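Local coordinates for protein glucose-6-phosphate isomerase (Thermus thermophilus, PDB 1ZZG) that probably catalyses the reversible isomerisation of glucose 6-phosphate to fructose 6-phosphate, a step shared by glycolysis and gluconeogenesis, at residues 67-72 / 117-122; 80-85 / 95-100; 87-92 / 200-205; 255-260 / 376-381. All blocks are in the same frame, centred on the assembly; numbering follows the deposited sequence.

Interaction 1. Residues 67-72 / 117-122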
loop_
_atom_site.group_PDB
_atom_site.type_symbol
_atom_site.label_atom_id
_atom_site.label_comp_id
_atom_site.label_asym_id
_atom_site.label_seq_id
_atom_site.Cartn_x
_atom_site.Cartn_y
_atom_site.Cartn_z
ATOM N N GLU A 67 -8.107 -10.956 -22.609
ATOM C CA GLU A 67 -8.874 -11.112 -21.376
ATOM C C GLU A 67 -7.945 -10.875 -20.192
ATOM O O GLU A 67 -8.389 -10.550 -19.094
ATOM C CB GLU A 67 -9.476 -12.514 -21.276
ATOM C CG GLU A 67 -10.767 -12.706 -22.060
ATOM C CD GLU A 67 -11.398 -14.070 -21.819
ATOM O OE1 GLU A 67 -11.447 -14.506 -20.647
ATOM O OE2 GLU A 67 -11.854 -14.702 -22.795
ATOM N N ASP A 68 -6.649 -11.055 -20.421
ATOM C CA ASP A 68 -5.652 -10.845 -19.379
ATOM C C ASP A 68 -4.529 -9.971 -19.924
ATOM O O ASP A 68 -3.945 -10.262 -20.965
ATOM C CB ASP A 68 -5.105 -12.192 -18.892
ATOM C CG ASP A 68 -6.142 -12.997 -18.117
ATOM O OD1 ASP A 68 -6.250 -12.816 -16.884
ATOM O OD2 ASP A 68 -6.865 -13.799 -18.747
ATOM N N PHE A 69 -4.244 -8.887 -19.210
ATOM C CA PHE A 69 -3.203 -7.940 -19.596
ATOM C C PHE A 69 -2.079 -8.025 -18.564
ATOM O O PHE A 69 -2.264 -7.630 -17.412
ATOM C CB PHE A 69 -3.791 -6.525 -19.603
ATOM C CG PHE A 69 -2.895 -5.487 -20.209
ATOM C CD1 PHE A 69 -3.142 -5.001 -21.488
ATOM C CD2 PHE A 69 -1.817 -4.970 -19.494
ATOM C CE1 PHE A 69 -2.330 -4.014 -22.049
ATOM C CE2 PHE A 69 -1.001 -3.987 -20.045
ATOM C CZ PHE A 69 -1.260 -3.506 -21.326
ATOM N N VAL A 70 -0.925 -8.548 -18.967
ATOM C CA VAL A 70 0.208 -8.669 -18.051
ATOM C C VAL A 70 1.187 -7.521 -18.287
ATOM O O VAL A 70 1.881 -7.483 -19.306
ATOM C CB VAL A 70 0.960 -10.020 -18.244
ATOM C CG1 VAL A 70 2.201 -10.062 -17.355
ATOM C CG2 VAL A 70 0.027 -11.194 -17.920
ATOM N N LEU A 71 1.240 -6.581 -17.349
ATOM C CA LEU A 71 2.151 -5.454 -17.493
ATOM C C LEU A 71 3.453 -5.745 -16.763
ATOM O O LEU A 71 3.483 -5.822 -15.537
ATOM C CB LEU A 71 1.517 -4.170 -16.940
ATOM C CG LEU A 71 2.109 -2.827 -17.399
ATOM C CD1 LEU A 71 1.241 -1.695 -16.842
ATOM C CD2 LEU A 71 3.563 -2.680 -16.938
ATOM N N ILE A 72 4.528 -5.928 -17.520
ATOM C CA ILE A 72 5.830 -6.187 -16.920
ATOM C C ILE A 72 6.534 -4.839 -16.841
ATOM O O ILE A 72 7.019 -4.313 -17.849
ATOM C CB ILE A 72 6.679 -7.169 -17.767
ATOM C CG1 ILE A 72 5.883 -8.455 -18.037
ATOM C CG2 ILE A 72 7.977 -7.491 -17.026
ATOM C CD1 ILE A 72 6.666 -9.566 -18.750
ATOM N N LYS A 117 -5.302 -15.931 -24.506
ATOM C CA LYS A 117 -6.090 -14.786 -24.049
ATOM C C LYS A 117 -5.237 -13.755 -23.319
ATOM O O LYS A 117 -5.766 -12.810 -22.731
ATOM C CB LYS A 117 -7.184 -15.254 -23.088
ATOM C CG LYS A 117 -8.202 -16.216 -23.662
ATOM C CD LYS A 117 -9.075 -16.735 -22.530
ATOM C CE LYS A 117 -10.391 -17.309 -23.021
ATOM N NZ LYS A 117 -11.284 -17.643 -21.871
ATOM N N THR A 118 -3.921 -13.934 -23.365
ATOM C CA THR A 118 -3.010 -13.041 -22.664
ATOM C C THR A 118 -2.196 -12.101 -23.550
ATOM O O THR A 118 -1.629 -12.516 -24.561
ATOM C CB THR A 118 -2.010 -13.858 -21.805
ATOM O OG1 THR A 118 -2.732 -14.717 -20.912
ATOM C CG2 THR A 118 -1.107 -12.932 -21.003
ATOM N N LEU A 119 -2.157 -10.827 -23.166
ATOM C CA LEU A 119 -1.357 -9.839 -23.877
ATOM C C LEU A 119 -0.295 -9.381 -22.886
ATOM O O LEU A 119 -0.614 -9.029 -21.747
ATOM C CB LEU A 119 -2.195 -8.631 -24.310
ATOM C CG LEU A 119 -1.351 -7.515 -24.937
ATOM C CD1 LEU A 119 -0.663 -8.030 -26.202
ATOM C CD2 LEU A 119 -2.224 -6.320 -25.259
ATOM N N VAL A 120 0.962 -9.401 -23.308
ATOM C CA VAL A 120 2.052 -8.983 -22.442
ATOM C C VAL A 120 2.566 -7.620 -22.900
ATOM O O VAL A 120 2.833 -7.412 -24.082
ATOM C CB VAL A 120 3.203 -10.010 -22.471
ATOM C CG1 VAL A 120 4.314 -9.584 -21.518
ATOM C CG2 VAL A 120 2.672 -11.386 -22.082
ATOM N N ASN A 121 2.689 -6.695 -21.955
ATOM C CA ASN A 121 3.157 -5.344 -22.247
ATOM C C ASN A 121 4.424 -5.064 -21.448
ATOM O O ASN A 121 4.365 -4.885 -20.228
ATOM C CB ASN A 121 2.062 -4.333 -21.869
ATOM C CG ASN A 121 2.459 -2.884 -22.135
ATOM O OD1 ASN A 121 1.858 -1.967 -21.575
ATOM N ND2 ASN A 121 3.458 -2.672 -22.994
ATOM N N ALA A 122 5.568 -5.050 -22.129
ATOM C CA ALA A 122 6.842 -4.775 -21.474
ATOM C C ALA A 122 7.052 -3.267 -21.483
ATOM O O ALA A 122 7.201 -2.656 -22.545
ATOM C CB ALA A 122 7.969 -5.464 -22.208
#
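Six backbone hydrogen bonds tie residues 67-72 to 117-122, whose strands run parallel with Asp68 beside Thr118 and Ile72 beside Ala122. The carbonyl O of Lys117 takes two of them, from Glu67 N and Asp68 N, each at 3.0 Å. The ladder continues through Leu119 N to Asp68 O, Val70 N to Leu119 O (2.8 Å), Asn121 N to Val70 O and Ile72 N to Asn121 O, the last donor above its carbonyl plane. In one salt bridge the extended chains of Glu67 and Lys117 run alongside each other, Lys117 NZ lying 3.1 Å from Glu67 OE2. An alanine at Lys117 would remove the ammonium group and the methylenes along Glu67 and would probably leave the Glu67 chain less firmly placed. Packing occupies both faces. On one, Phe69 CZ lies 3.5 Å from Asn121 CB, ring and amide planes 83° apart, while Asn121 ND2 bonds to Val156 and Thr158 of the next strand. On the other, Val70 CG2 meets Thr118 CG2 at 3.7 Å and Ile72 CD1 meets Val120 CG1 at 3.6 Å. The ion pair thus lies at the partly exposed end; farther in, main-chain bonds and mostly apolar contacts join the strands, and the buried Asp68 carboxylate turns to Arg94 and His96.

Interaction 2. Residues 80-85 / 95-100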
loop_
_atom_site.group_PDB
_atom_site.type_symbol
_atom_site.label_atom_id
_atom_site.label_comp_id
_atom_site.label_asym_id
_atom_site.label_seq_id
_atom_site.Cartn_x
_atom_site.Cartn_y
_atom_site.Cartn_z
ATOM N N GLY A 80 1.725 4.353 -12.119
ATOM C CA GLY A 80 0.715 5.139 -12.815
ATOM C C GLY A 80 -0.349 4.200 -13.358
ATOM O O GLY A 80 -1.547 4.418 -13.145
ATOM N N PRO A 81 0.057 3.144 -14.087
ATOM C CA PRO A 81 -0.929 2.200 -14.623
ATOM C C PRO A 81 -1.818 1.596 -13.511
ATOM O O PRO A 81 -3.043 1.566 -13.646
ATOM C CB PRO A 81 -0.056 1.157 -15.323
ATOM C CG PRO A 81 1.054 1.988 -15.869
ATOM C CD PRO A 81 1.385 2.907 -14.683
ATOM N N LYS A 82 -1.210 1.128 -12.415
ATOM C CA LYS A 82 -1.990 0.548 -11.311
ATOM C C LYS A 82 -3.022 1.528 -10.770
ATOM O O LYS A 82 -4.183 1.176 -10.581
ATOM C CB LYS A 82 -1.094 0.114 -10.138
ATOM C CG LYS A 82 -0.438 -1.256 -10.282
ATOM C CD LYS A 82 0.122 -1.740 -8.942
ATOM C CE LYS A 82 0.704 -3.146 -9.054
ATOM N NZ LYS A 82 1.147 -3.681 -7.735
ATOM N N ALA A 83 -2.591 2.755 -10.501
ATOM C CA ALA A 83 -3.488 3.768 -9.968
ATOM C C ALA A 83 -4.690 4.025 -10.881
ATOM O O ALA A 83 -5.823 4.120 -10.411
ATOM C CB ALA A 83 -2.721 5.067 -9.733
ATOM N N LEU A 84 -4.437 4.124 -12.185
ATOM C CA LEU A 84 -5.489 4.398 -13.164
ATOM C C LEU A 84 -6.410 3.209 -13.465
ATOM O O LEU A 84 -7.643 3.346 -13.477
ATOM C CB LEU A 84 -4.854 4.916 -14.461
ATOM C CG LEU A 84 -4.184 6.298 -14.374
ATOM C CD1 LEU A 84 -3.361 6.570 -15.633
ATOM C CD2 LEU A 84 -5.248 7.380 -14.187
ATOM N N GLU A 85 -5.817 2.044 -13.707
ATOM C CA GLU A 85 -6.598 0.849 -14.014
ATOM C C GLU A 85 -7.495 0.418 -12.857
ATOM O O GLU A 85 -8.622 -0.019 -13.072
ATOM C CB GLU A 85 -5.665 -0.299 -14.406
ATOM C CG GLU A 85 -6.372 -1.582 -14.862
ATOM C CD GLU A 85 -6.611 -2.566 -13.732
ATOM O OE1 GLU A 85 -5.655 -2.828 -12.970
ATOM O OE2 GLU A 85 -7.747 -3.088 -13.610
ATOM N N PHE A 95 -5.985 -7.507 -15.037
ATOM C CA PHE A 95 -4.621 -7.001 -15.111
ATOM C C PHE A 95 -3.711 -7.671 -14.088
ATOM O O PHE A 95 -4.107 -7.920 -12.940
ATOM C CB PHE A 95 -4.623 -5.480 -14.922
ATOM C CG PHE A 95 -5.131 -4.729 -16.116
ATOM C CD1 PHE A 95 -4.243 -4.198 -17.050
ATOM C CD2 PHE A 95 -6.501 -4.577 -16.332
ATOM C CE1 PHE A 95 -4.704 -3.529 -18.182
ATOM C CE2 PHE A 95 -6.979 -3.906 -17.466
ATOM C CZ PHE A 95 -6.077 -3.382 -18.393
ATOM N N HIS A 96 -2.492 -7.971 -14.525
ATOM C CA HIS A 96 -1.491 -8.633 -13.692
ATOM C C HIS A 96 -0.225 -7.803 -13.814
ATOM O O HIS A 96 0.243 -7.532 -14.920
ATOM C CB HIS A 96 -1.262 -10.053 -14.208
ATOM C CG HIS A 96 -2.531 -10.818 -14.420
ATOM N ND1 HIS A 96 -3.269 -11.340 -13.380
ATOM C CD2 HIS A 96 -3.224 -11.099 -15.550
ATOM C CE1 HIS A 96 -4.362 -11.907 -13.858
ATOM N NE2 HIS A 96 -4.360 -11.774 -15.172
ATOM N N TYR A 97 0.331 -7.405 -12.678
ATOM C CA TYR A 97 1.509 -6.550 -12.680
ATOM C C TYR A 97 2.789 -7.222 -12.210
ATOM O O TYR A 97 2.903 -7.631 -11.051
ATOM C CB TYR A 97 1.228 -5.318 -11.810
ATOM C CG TYR A 97 0.055 -4.488 -12.296
ATOM C CD1 TYR A 97 0.243 -3.449 -13.210
ATOM C CD2 TYR A 97 -1.248 -4.772 -11.882
ATOM C CE1 TYR A 97 -0.833 -2.715 -13.703
ATOM C CE2 TYR A 97 -2.340 -4.035 -12.372
ATOM C CZ TYR A 97 -2.120 -3.010 -13.284
ATOM O OH TYR A 97 -3.179 -2.284 -13.789
ATOM N N LEU A 98 3.749 -7.346 -13.120
ATOM C CA LEU A 98 5.033 -7.929 -12.771
ATOM C C LEU A 98 5.961 -6.771 -12.412
ATOM O O LEU A 98 6.766 -6.313 -13.232
ATOM C CB LEU A 98 5.616 -8.738 -13.932
ATOM C CG LEU A 98 5.681 -10.244 -13.660
ATOM C CD1 LEU A 98 4.264 -10.829 -13.747
ATOM C CD2 LEU A 98 6.608 -10.929 -14.672
ATOM N N ASP A 99 5.801 -6.290 -11.181
ATOM C CA ASP A 99 6.592 -5.190 -10.634
ATOM C C ASP A 99 7.443 -5.780 -9.515
ATOM O O ASP A 99 7.665 -5.160 -8.473
ATOM C CB ASP A 99 5.661 -4.111 -10.077
ATOM C CG ASP A 99 4.707 -4.650 -9.021
ATOM O OD1 ASP A 99 4.566 -5.889 -8.929
ATOM O OD2 ASP A 99 4.095 -3.839 -8.286
ATOM N N HIS A 100 7.911 -7.000 -9.746
ATOM C CA HIS A 100 8.718 -7.714 -8.766
ATOM C C HIS A 100 9.335 -8.914 -9.482
ATOM O O HIS A 100 9.019 -9.184 -10.646
ATOM C CB HIS A 100 7.811 -8.207 -7.645
ATOM C CG HIS A 100 6.858 -9.267 -8.092
ATOM N ND1 HIS A 100 7.213 -10.597 -8.170
ATOM C CD2 HIS A 100 5.593 -9.186 -8.566
ATOM C CE1 HIS A 100 6.207 -11.288 -8.675
ATOM N NE2 HIS A 100 5.212 -10.456 -8.924
HETATM O O HOH W 1 1.889 -6.455 -7.909
HETATM O O HOH W 2 -7.586 -6.299 -12.983
#
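Pro81 opens the contact from helix 79-88, its CB at the edge of the Tyr97 ring, 4.3 Å from CE1. Lys82 follows with an extended chain that slides past Tyr97 in the opposite direction: CG sits over the middle of one ring face, 3.6 Å from the centroid in a CH-pi contact, and CE passes Tyr97 CB. The chain ends in a salt bridge, Lys82 NZ meeting Asp99 OD2 at 3.0 Å from above the carboxylate plane. Water 1 also links NZ to Asp99 OD1, and Lys290 of the second subunit pairs with OD2, so two ammonium groups would probably stabilise the charged carboxylate. One turn on, the first torsion of Glu85 (CG anti to N, chi1 -175°) puts CG over the Phe95 face, 3.5 Å from the centroid, and the bend at chi2 (-92°) lays the carboxylate along the ring, the planes 19° apart. Tyr97 OH donates to the anti lone pair of Glu85 OE1 at 2.7 Å, while OE2 is linked through water 2 to Phe95 N and bonded to Asn89. Helix 79-88 thus packs against strand 94-98 as the connection of a beta-alpha-beta crossover from strand 68-72, at the edge of the parallel sheet of a SIS-type fold.

Interaction 3. Residues 87-92 / 200-205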
loop_
_atom_site.group_PDB
_atom_site.type_symbol
_atom_site.label_atom_id
_atom_site.label_comp_id
_atom_site.label_asym_id
_atom_site.label_seq_id
_atom_site.Cartn_x
_atom_site.Cartn_y
_atom_site.Cartn_z
ATOM N N ALA A 87 -8.857 2.307 -10.712
ATOM C CA ALA A 87 -9.949 3.257 -10.590
ATOM C C ALA A 87 -10.937 3.274 -11.756
ATOM O O ALA A 87 -12.113 3.599 -11.571
ATOM C CB ALA A 87 -9.383 4.657 -10.382
ATOM N N PHE A 88 -10.478 2.904 -12.945
ATOM C CA PHE A 88 -11.354 2.980 -14.102
ATOM C C PHE A 88 -11.535 1.733 -14.955
ATOM O O PHE A 88 -11.862 1.842 -16.135
ATOM C CB PHE A 88 -10.884 4.141 -14.984
ATOM C CG PHE A 88 -10.692 5.427 -14.229
ATOM C CD1 PHE A 88 -11.758 6.014 -13.550
ATOM C CD2 PHE A 88 -9.446 6.046 -14.187
ATOM C CE1 PHE A 88 -11.589 7.204 -12.841
ATOM C CE2 PHE A 88 -9.262 7.239 -13.482
ATOM C CZ PHE A 88 -10.336 7.821 -12.805
ATOM N N ASN A 89 -11.339 0.551 -14.385
ATOM C CA ASN A 89 -11.521 -0.655 -15.177
ATOM C C ASN A 89 -13.018 -0.868 -15.413
ATOM O O ASN A 89 -13.775 -1.125 -14.478
ATOM C CB ASN A 89 -10.924 -1.871 -14.468
ATOM C CG ASN A 89 -10.848 -3.086 -15.376
ATOM O OD1 ASN A 89 -11.799 -3.391 -16.094
ATOM N ND2 ASN A 89 -9.717 -3.785 -15.347
ATOM N N GLU A 90 -13.439 -0.748 -16.667
ATOM C CA GLU A 90 -14.843 -0.919 -17.032
ATOM C C GLU A 90 -15.058 -2.201 -17.833
ATOM O O GLU A 90 -16.143 -2.779 -17.815
ATOM C CB GLU A 90 -15.319 0.252 -17.901
ATOM C CG GLU A 90 -15.150 1.646 -17.319
ATOM C CD GLU A 90 -15.978 1.863 -16.069
ATOM O OE1 GLU A 90 -17.074 1.271 -15.977
ATOM O OE2 GLU A 90 -15.539 2.637 -15.187
ATOM N N SER A 91 -14.015 -2.635 -18.533
ATOM C CA SER A 91 -14.085 -3.809 -19.401
ATOM C C SER A 91 -14.073 -5.172 -18.726
ATOM O O SER A 91 -14.582 -6.142 -19.278
ATOM C CB SER A 91 -12.937 -3.763 -20.408
ATOM O OG SER A 91 -11.701 -3.969 -19.752
ATOM N N GLY A 92 -13.477 -5.266 -17.550
ATOM C CA GLY A 92 -13.429 -6.558 -16.895
ATOM C C GLY A 92 -12.166 -7.315 -17.261
ATOM O O GLY A 92 -11.943 -8.424 -16.781
ATOM N N ALA A 200 -6.750 1.696 -22.031
ATOM C CA ALA A 200 -7.568 1.428 -23.210
ATOM C C ALA A 200 -8.208 0.057 -23.038
ATOM O O ALA A 200 -9.417 -0.091 -23.185
ATOM C CB ALA A 200 -6.711 1.464 -24.476
ATOM N N PHE A 201 -7.388 -0.941 -22.709
ATOM C CA PHE A 201 -7.878 -2.299 -22.512
ATOM C C PHE A 201 -8.807 -2.385 -21.307
ATOM O O PHE A 201 -9.577 -3.335 -21.175
ATOM C CB PHE A 201 -6.699 -3.267 -22.370
ATOM C CG PHE A 201 -6.091 -3.657 -23.689
ATOM C CD1 PHE A 201 -6.643 -4.695 -24.443
ATOM C CD2 PHE A 201 -5.019 -2.943 -24.214
ATOM C CE1 PHE A 201 -6.131 -5.012 -25.705
ATOM C CE2 PHE A 201 -4.501 -3.248 -25.472
ATOM C CZ PHE A 201 -5.057 -4.286 -26.222
ATOM N N ALA A 202 -8.739 -1.383 -20.436
ATOM C CA ALA A 202 -9.601 -1.343 -19.261
ATOM C C ALA A 202 -10.929 -0.683 -19.642
ATOM O O ALA A 202 -11.859 -0.608 -18.835
ATOM C CB ALA A 202 -8.922 -0.565 -18.141
ATOM N N GLY A 203 -11.000 -0.202 -20.879
ATOM C CA GLY A 203 -12.201 0.451 -21.375
ATOM C C GLY A 203 -12.490 1.819 -20.778
ATOM O O GLY A 203 -13.646 2.243 -20.732
ATOM N N ALA A 204 -11.452 2.510 -20.319
ATOM C CA ALA A 204 -11.614 3.830 -19.714
ATOM C C ALA A 204 -11.591 4.950 -20.755
ATOM O O ALA A 204 -11.100 4.765 -21.869
ATOM C CB ALA A 204 -10.518 4.056 -18.682
ATOM N N ASP A 205 -12.102 6.118 -20.378
ATOM C CA ASP A 205 -12.143 7.266 -21.284
ATOM C C ASP A 205 -10.827 8.056 -21.264
ATOM O O ASP A 205 -10.651 8.980 -20.460
ATOM C CB ASP A 205 -13.310 8.182 -20.906
ATOM C CG ASP A 205 -13.543 9.287 -21.918
ATOM O OD1 ASP A 205 -12.793 9.356 -22.913
ATOM O OD2 ASP A 205 -14.487 10.087 -21.719
#
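The carbonyl O of Ala202 lies at the centre, gripped by two successive backbone N-H groups: Glu90 N at 2.7 Å, nearly along the C=O axis, and Ser91 N at 3.0 Å, from above the carbonyl plane. Next to it the hydroxyl of Ser91 donates to Phe201 O at 2.6 Å, on a lone pair in the carbonyl plane. Ser91 OG reaches this acceptor from the crowded position between its own backbone N and carbonyl carbon (chi1 69°), and Val93 N bonds to the same hydroxyl. An alanine here would remove the hydroxyl and its bonds to Phe201 O and Val93 N, and would probably loosen the turn into Val93 and its hold on the end of helix 193-201. Apolar contacts flank the polar group, Phe88 CB touching Ala204 CB at 3.7 Å and Ala202 CB packing on Asn89 CA.

Each segment is held in shape by a turn of its own. Asn89 OD1 accepts from Gly92 N at 2.9 Å in an Asx motif, and its ND2 bonds to Glu85 OE2 and Val93 O. On the other side a Schellman motif ends helix 193-201: Gly203 has positive phi (71°), and its N bonds to Ala200 O at 2.8 Å. A beta carbon at Gly203 would stand a tight 3.4 Å from Ser91 CB. Asp205 then takes the N-cap position of helix 206-221.

Farther out, the Phe88 side chain packs on helix 371-391 and Phe201 on helix 52-61. Both Asn89 and Ala202 touch Phe95, and the C-terminal ends of helices 79-88 and 193-201 thus meet beside the edge strand 94-98.

Interaction 4. Residues 255-260 / 376-381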
loop_
_atom_site.group_PDB
_atom_site.type_symbol
_atom_site.label_atom_id
_atom_site.label_comp_id
_atom_site.label_asym_id
_atom_site.label_seq_id
_atom_site.Cartn_x
_atom_site.Cartn_y
_atom_site.Cartn_z
ATOM N N SER A 255 -7.355 3.413 -4.565
ATOM C CA SER A 255 -6.469 2.816 -3.563
ATOM C C SER A 255 -4.992 2.760 -3.966
ATOM O O SER A 255 -4.120 2.620 -3.113
ATOM C CB SER A 255 -6.943 1.399 -3.224
ATOM O OG SER A 255 -6.737 0.519 -4.309
ATOM N N HIS A 256 -4.704 2.860 -5.259
ATOM C CA HIS A 256 -3.318 2.793 -5.710
ATOM C C HIS A 256 -2.711 4.157 -6.035
ATOM O O HIS A 256 -1.537 4.243 -6.410
ATOM C CB HIS A 256 -3.217 1.856 -6.916
ATOM C CG HIS A 256 -3.495 0.424 -6.577
ATOM N ND1 HIS A 256 -2.525 -0.427 -6.097
ATOM C CD2 HIS A 256 -4.651 -0.281 -6.568
ATOM C CE1 HIS A 256 -3.069 -1.594 -5.803
ATOM N NE2 HIS A 256 -4.359 -1.532 -6.079
ATOM N N LEU A 257 -3.502 5.218 -5.884
ATOM C CA LEU A 257 -3.010 6.559 -6.165
ATOM C C LEU A 257 -1.948 6.996 -5.154
ATOM O O LEU A 257 -0.932 7.581 -5.536
ATOM C CB LEU A 257 -4.157 7.580 -6.178
ATOM C CG LEU A 257 -3.752 8.994 -6.623
ATOM C CD1 LEU A 257 -3.235 8.952 -8.053
ATOM C CD2 LEU A 257 -4.944 9.935 -6.547
ATOM N N PRO A 258 -2.162 6.724 -3.850
ATOM C CA PRO A 258 -1.145 7.144 -2.877
ATOM C C PRO A 258 0.262 6.637 -3.202
ATOM O O PRO A 258 1.232 7.383 -3.078
ATOM C CB PRO A 258 -1.683 6.591 -1.558
ATOM C CG PRO A 258 -3.174 6.706 -1.751
ATOM C CD PRO A 258 -3.335 6.154 -3.161
ATOM N N SER A 259 0.374 5.381 -3.625
ATOM C CA SER A 259 1.682 4.822 -3.962
ATOM C C SER A 259 2.317 5.594 -5.107
ATOM O O SER A 259 3.527 5.829 -5.114
ATOM C CB SER A 259 1.567 3.349 -4.346
ATOM O OG SER A 259 1.294 2.548 -3.216
ATOM N N TRP A 260 1.500 5.975 -6.081
ATOM C CA TRP A 260 1.986 6.740 -7.227
ATOM C C TRP A 260 2.534 8.087 -6.749
ATOM O O TRP A 260 3.595 8.535 -7.198
ATOM C CB TRP A 260 0.850 6.977 -8.226
ATOM C CG TRP A 260 1.206 7.927 -9.331
ATOM C CD1 TRP A 260 1.915 7.648 -10.468
ATOM C CD2 TRP A 260 0.901 9.324 -9.379
ATOM N NE1 TRP A 260 2.072 8.790 -11.223
ATOM C CE2 TRP A 260 1.459 9.834 -10.577
ATOM C CE3 TRP A 260 0.209 10.198 -8.526
ATOM C CZ2 TRP A 260 1.348 11.181 -10.942
ATOM C CZ3 TRP A 260 0.096 11.543 -8.891
ATOM C CH2 TRP A 260 0.665 12.019 -10.090
ATOM N N TRP A 376 -6.898 15.460 -13.701
ATOM C CA TRP A 376 -6.660 16.805 -13.210
ATOM C C TRP A 376 -5.784 16.704 -11.953
ATOM O O TRP A 376 -4.744 17.353 -11.859
ATOM C CB TRP A 376 -8.000 17.476 -12.872
ATOM C CG TRP A 376 -7.900 18.951 -12.555
ATOM C CD1 TRP A 376 -6.906 19.582 -11.857
ATOM C CD2 TRP A 376 -8.862 19.965 -12.886
ATOM N NE1 TRP A 376 -7.189 20.926 -11.734
ATOM C CE2 TRP A 376 -8.382 21.186 -12.358
ATOM C CE3 TRP A 376 -10.081 19.959 -13.583
ATOM C CZ2 TRP A 376 -9.083 22.392 -12.498
ATOM C CZ3 TRP A 376 -10.779 21.164 -13.723
ATOM C CH2 TRP A 376 -10.271 22.361 -13.182
ATOM N N LEU A 377 -6.194 15.868 -11.000
ATOM C CA LEU A 377 -5.435 15.705 -9.758
ATOM C C LEU A 377 -3.987 15.261 -9.983
ATOM O O LEU A 377 -3.054 15.846 -9.436
ATOM C CB LEU A 377 -6.138 14.708 -8.828
ATOM C CG LEU A 377 -5.408 14.371 -7.520
ATOM C CD1 LEU A 377 -5.102 15.651 -6.745
ATOM C CD2 LEU A 377 -6.263 13.428 -6.683
ATOM N N MET A 378 -3.797 14.226 -10.789
ATOM C CA MET A 378 -2.451 13.735 -11.066
ATOM C C MET A 378 -1.556 14.787 -11.723
ATOM O O MET A 378 -0.405 14.968 -11.321
ATOM C CB MET A 378 -2.526 12.480 -11.940
ATOM C CG MET A 378 -3.121 11.278 -11.212
ATOM S SD MET A 378 -3.262 9.790 -12.243
ATOM C CE MET A 378 -1.546 9.248 -12.266
ATOM N N GLN A 379 -2.076 15.478 -12.730
ATOM C CA GLN A 379 -1.292 16.508 -13.413
ATOM C C GLN A 379 -1.006 17.664 -12.444
ATOM O O GLN A 379 0.062 18.280 -12.490
ATOM C CB GLN A 379 -2.045 17.032 -14.642
ATOM C CG GLN A 379 -1.216 17.989 -15.510
ATOM C CD GLN A 379 -0.209 17.267 -16.389
ATOM O OE1 GLN A 379 0.026 16.071 -16.229
ATOM N NE2 GLN A 379 0.397 17.995 -17.322
ATOM N N HIS A 380 -1.970 17.950 -11.574
ATOM C CA HIS A 380 -1.836 19.006 -10.570
ATOM C C HIS A 380 -0.666 18.691 -9.646
ATOM O O HIS A 380 0.135 19.569 -9.319
ATOM C CB HIS A 380 -3.128 19.105 -9.742
ATOM C CG HIS A 380 -2.997 19.931 -8.497
ATOM N ND1 HIS A 380 -3.606 21.159 -8.348
ATOM C CD2 HIS A 380 -2.334 19.697 -7.337
ATOM C CE1 HIS A 380 -3.322 21.645 -7.152
ATOM N NE2 HIS A 380 -2.552 20.778 -6.519
ATOM N N LEU A 381 -0.579 17.436 -9.213
ATOM C CA LEU A 381 0.486 17.015 -8.312
ATOM C C LEU A 381 1.849 17.035 -8.986
ATOM O O LEU A 381 2.860 17.331 -8.344
ATOM C CB LEU A 381 0.179 15.628 -7.745
ATOM C CG LEU A 381 -1.037 15.660 -6.809
ATOM C CD1 LEU A 381 -1.492 14.251 -6.477
ATOM C CD2 LEU A 381 -0.681 16.430 -5.539
#
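The indole of Trp260 reaches across to helix 371-391 with CG anti to its own backbone N (chi1 171°), and it meets Met378. Over one face of the indole lies the methyl group of Met378: CE is 3.7 Å from the centroid of the six-membered ring, 20° off the normal, and 3.5 Å from CE2. The bend of the Met378 chain at its last torsion (chi3 76°) folds CE onto the ring. SD stands higher above the same ring, 4.8 Å from its centroid and almost on the normal, a Met-aromatic contact. The far corner of the indole points at the opposing backbone, with CH2 3.4 Å from Met378 O. Leu381, one turn farther along, comes in near the ring plane instead, its CD1 4.0 Å from CZ3, so face and edge of the indole are met by different side chains of one helix.

This is plain helix-to-helix packing near the centre of the chain. Helix 257-269 follows strand 244-249 and helix 371-391 follows strand 360-366, both strands of the mixed sheet. The first helix also carries Glu267, the predicted proton donor, whose side chain is about 10 Å from that of Trp260.

Leu257, one turn before Trp260, has its two methyl branches on different partners. CD2 crosses the Leu377 side chain obliquely and touches its CD2 at 3.7 Å, while CD1 rests 3.9 Å from Met378 CG. Met378 also touches Leu84 of helix 79-88.

Interactions 1, 2 and 3 form a touching group around the parallel sheet. Interactions 1 and 2, centres 11 Å apart, reach neighbouring strands of it, and 80-85/95-100 is nested along the chain within the loop closed by 67-72/117-122. Interaction 3 has segments alternating with those of both. It shares helix 79-88 with interaction 2, centres 13 Å apart, while Phe201 packs on Phe69 and Leu119 of interaction 1. Interaction 4 comes last in sequence, its centre 24 Å from that of interaction 1, yet it touches interaction 2 through Gly80, Ala83 and Leu84. Helix 79-88 thus lies between the parallel sheet and the helices that follow strands of the mixed sheet.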